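Local structure of sensor protein (Geobacter sulfurreducens PCA, 2R78) at residues L95-S100 with G111-V116. The protein probably acts as a sensor histidine kinase/response regulator, transferring a phosphoryl group from ATP to a histidine, and is represented here by its PAS domain. Numbering follows the deposited sequence.
Sequences LTVELS and GIARDV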
ATOM      1  N   LEU B  95      10.468  17.800  -2.421  1.00 24.91           N
ATOM      2  CA  LEU B  95      10.446  16.738  -1.435  1.00 24.02           C
ATOM      3  C   LEU B  95      11.273  15.585  -1.928  1.00 21.64           C
ATOM      4  O   LEU B  95      11.427  15.404  -3.130  1.00 20.60           O
ATOM      5  CB  LEU B  95       9.044  16.252  -1.124  1.00 24.92           C
ATOM      6  CG  LEU B  95       8.106  15.800  -2.234  1.00 27.78           C
ATOM      7  CD1 LEU B  95       6.878  15.073  -1.642  1.00 29.07           C
ATOM      8  CD2 LEU B  95       7.664  16.994  -3.060  1.00 30.29           C
ATOM      9  N   THR B  96      11.752  14.781  -0.990  1.00 20.37           N
ATOM     10  CA  THR B  96      12.538  13.586  -1.322  1.00 19.44           C
ATOM     11  C   THR B  96      11.727  12.370  -0.920  1.00 18.93           C
ATOM     12  O   THR B  96      11.187  12.288   0.189  1.00 18.94           O
ATOM     13  CB  THR B  96      13.921  13.584  -0.676  1.00 20.43           C
ATOM     14  OG1 THR B  96      14.632  14.728  -1.170  1.00 23.90           O
ATOM     15  CG2 THR B  96      14.689  12.350  -1.047  1.00 20.04           C
ATOM     16  N   VAL B  97      11.602  11.475  -1.873  1.00 17.04           N
ATOM     17  CA  VAL B  97      10.862  10.247  -1.677  1.00 17.49           C
ATOM     18  C   VAL B  97      11.670   9.038  -2.039  1.00 16.68           C
ATOM     19  O   VAL B  97      12.635   9.118  -2.820  1.00 16.58           O
ATOM     20  CB  VAL B  97       9.554  10.223  -2.460  1.00 17.72           C
ATOM     21  CG1 VAL B  97       8.661  11.400  -2.017  1.00 20.07           C
ATOM     22  CG2 VAL B  97       9.800  10.257  -3.967  1.00 18.50           C
ATOM     23  N   GLU B  98      11.329   7.908  -1.418  1.00 15.78           N
ATOM     24  CA  GLU B  98      11.882   6.650  -1.853  1.00 17.38           C
ATOM     25  C   GLU B  98      10.879   6.000  -2.779  1.00 17.35           C
ATOM     26  O   GLU B  98       9.728   5.766  -2.375  1.00 17.46           O
ATOM     27  CB  GLU B  98      12.126   5.711  -0.696  1.00 18.22           C
ATOM     28  CG  GLU B  98      12.830   4.465  -1.149  1.00 20.66           C
ATOM     29  CD  GLU B  98      12.924   3.435  -0.059  1.00 23.75           C
ATOM     30  OE1 GLU B  98      11.878   2.818   0.268  1.00 30.11           O
ATOM     31  OE2 GLU B  98      14.046   3.260   0.463  1.00 31.13           O
ATOM     32  N   LEU B  99      11.330   5.680  -3.984  1.00 16.99           N
ATOM     33  CA  LEU B  99      10.473   5.075  -4.984  1.00 17.34           C
ATOM     34  C   LEU B  99      10.755   3.575  -5.093  1.00 18.05           C
ATOM     35  O   LEU B  99      11.911   3.162  -5.106  1.00 17.35           O
ATOM     36  CB  LEU B  99      10.702   5.723  -6.351  1.00 17.86           C
ATOM     37  CG  LEU B  99      10.469   7.221  -6.519  1.00 18.69           C
ATOM     38  CD1 LEU B  99      10.903   7.648  -7.959  1.00 22.71           C
ATOM     39  CD2 LEU B  99       9.027   7.628  -6.248  1.00 21.72           C
ATOM     40  N   SER B 100       9.695   2.793  -5.248  1.00 17.88           N
ATOM     41  CA  SER B 100       9.785   1.406  -5.663  1.00 18.84           C
ATOM     42  C   SER B 100       8.932   1.287  -6.919  1.00 18.64           C
ATOM     43  O   SER B 100       7.899   1.966  -7.035  1.00 18.39           O
ATOM     44  CB  SER B 100       9.275   0.520  -4.536  1.00 20.27           C
ATOM     45  OG  SER B 100      10.121   0.751  -3.401  1.00 25.68           O
ATOM     46  N   GLY B 111       4.096   1.768  -9.129  1.00 15.66           N
ATOM     47  CA  GLY B 111       5.057   2.483  -8.316  1.00 15.63           C
ATOM     48  C   GLY B 111       4.514   2.799  -6.936  1.00 15.97           C
ATOM     49  O   GLY B 111       3.312   3.047  -6.762  1.00 14.74           O
ATOM     50  N   ILE B 112       5.409   2.826  -5.959  1.00 16.12           N
ATOM     51  CA  ILE B 112       5.085   3.259  -4.608  1.00 17.84           C
ATOM     52  C   ILE B 112       6.094   4.368  -4.245  1.00 17.74           C
ATOM     53  O   ILE B 112       7.274   4.245  -4.556  1.00 18.21           O
ATOM     54  CB  ILE B 112       5.218   2.089  -3.612  1.00 18.47           C
ATOM     55  CG1 ILE B 112       4.285   0.918  -3.964  1.00 19.39           C
ATOM     56  CG2 ILE B 112       4.847   2.541  -2.227  1.00 20.01           C
ATOM     57  CD1 ILE B 112       4.619  -0.409  -3.198  1.00 20.93           C
ATOM     58  N   ALA B 113       5.616   5.450  -3.630  1.00 17.69           N
ATOM     59  CA  ALA B 113       6.483   6.581  -3.199  1.00 18.71           C
ATOM     60  C   ALA B 113       6.284   6.743  -1.702  1.00 19.41           C
ATOM     61  O   ALA B 113       5.155   6.875  -1.260  1.00 20.18           O
ATOM     62  CB  ALA B 113       6.080   7.874  -3.921  1.00 18.62           C
ATOM     63  N   ARG B 114       7.374   6.750  -0.940  1.00 20.86           N
ATOM     64  CA  ARG B 114       7.350   6.894   0.510  1.00 23.64           C
ATOM     65  C   ARG B 114       8.184   8.106   0.939  1.00 24.28           C
ATOM     66  O   ARG B 114       9.225   8.408   0.346  1.00 21.30           O
ATOM     67  CB  ARG B 114       7.969   5.658   1.182  1.00 23.93           C
ATOM     68  CG  ARG B 114       7.258   4.326   0.927  1.00 26.96           C
ATOM     69  CD  ARG B 114       7.920   3.101   1.619  1.00 29.07           C
ATOM     70  NE  ARG B 114       8.140   3.273   3.076  1.00 33.34           N
ATOM     71  CZ  ARG B 114       7.249   2.989   4.043  1.00 34.97           C
ATOM     72  NH1 ARG B 114       6.033   2.553   3.746  1.00 35.38           N
ATOM     73  NH2 ARG B 114       7.560   3.182   5.322  1.00 34.74           N
ATOM     74  N   ASP B 115       7.780   8.776   2.007  1.00 27.12           N
ATOM     75  CA  ASP B 115       8.690   9.776   2.626  1.00 28.40           C
ATOM     76  C   ASP B 115       9.994   9.187   3.147  1.00 29.82           C
ATOM     77  O   ASP B 115      10.012   8.029   3.592  1.00 29.90           O
ATOM     78  CB  ASP B 115       7.990  10.497   3.763  1.00 29.50           C
ATOM     79  CG  ASP B 115       7.060  11.568   3.257  1.00 32.77           C
ATOM     80  OD1 ASP B 115       7.542  12.428   2.464  1.00 35.61           O
ATOM     81  OD2 ASP B 115       5.863  11.549   3.650  1.00 36.52           O
ATOM     82  N   VAL B 116      11.074   9.993   3.096  1.00 30.64           N
ATOM     83  CA  VAL B 116      12.442   9.537   3.425  1.00 31.35           C
ATOM     84  C   VAL B 116      13.427  10.668   3.732  1.00 32.44           C
ATOM     85  O   VAL B 116      13.708  11.549   2.902  1.00 33.33           O
ATOM     86  CB  VAL B 116      13.087   8.762   2.267  1.00 31.98           C
ATOM     87  CG1 VAL B 116      12.081   7.763   1.661  1.00 33.59           C
ATOM     88  CG2 VAL B 116      13.603   9.697   1.231  1.00 30.06           C
TER
HETATM   89  O   HOH W   1      10.125  12.676   2.732  1.00 34.54           O
HETATM   90  O   HOH W   2      11.154   3.803   2.395  1.00 51.00           O
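Two antiparallel hydrogen-bonded pairs join 95-100 to 111-116. At Glu98 and Arg114, Glu98 N gives its hydrogen to Arg114 O at 2.8 Å and Arg114 N returns one to Glu98 O; at Ser100 and Ile112 the two bonds repeat, the straighter being Ser100 N to Ile112 O (N-H...O 167°). All four donors lie in the plane of the carbonyl they meet. Between the two pairs sits the non-hydrogen-bonded pair Leu99 and Ala113, where Leu99 CA lies 3.3 Å from Ile112 O in a CA-H...O contact. On the face that carries the Leu99 and Ala113 side chains, Leu99 CG stands anti to its own carbonyl carbon (chi1 -59°), and CD2 reaches back to Ala113 CB, 3.8 Å away. On the opposite face, with Ser100 and Ile112, Glu98 and Arg114 run side by side, pointing the same way. Their charged ends do not touch: water 2 gives a hydrogen to Glu98 OE1 and accepts one from Arg114 NE (3.1 Å from the water O), lying in the guanidinium plane at its edge. The strands are the fourth and fifth of the five-stranded antiparallel PAS sheet, in order 2-1-5-4-3, and form its last hairpin; 109-115 is the central strand. Past Asp115 the bonding pattern gives way to water 1, which donates to Thr96 O and Asp115 OD1 and accepts from Val116 N at 2.9 Å, bridging the strands where they splay. Val116 crosses Thr96 there at about a right angle, CG2 to CG2 at 3.7 Å. Further out, Val97 and Leu99 bond through their backbones to Arg85 and Glu83 of strand 81-88, and Ala113 to Gly23. Arg114, bent at chi3 (53°), sends NH1 into salt bridges with Asp22 of its own chain and Asp22 of the second subunit; the face bearing Glu98 and Arg114 also meets that subunit's Ile21, which packs on both.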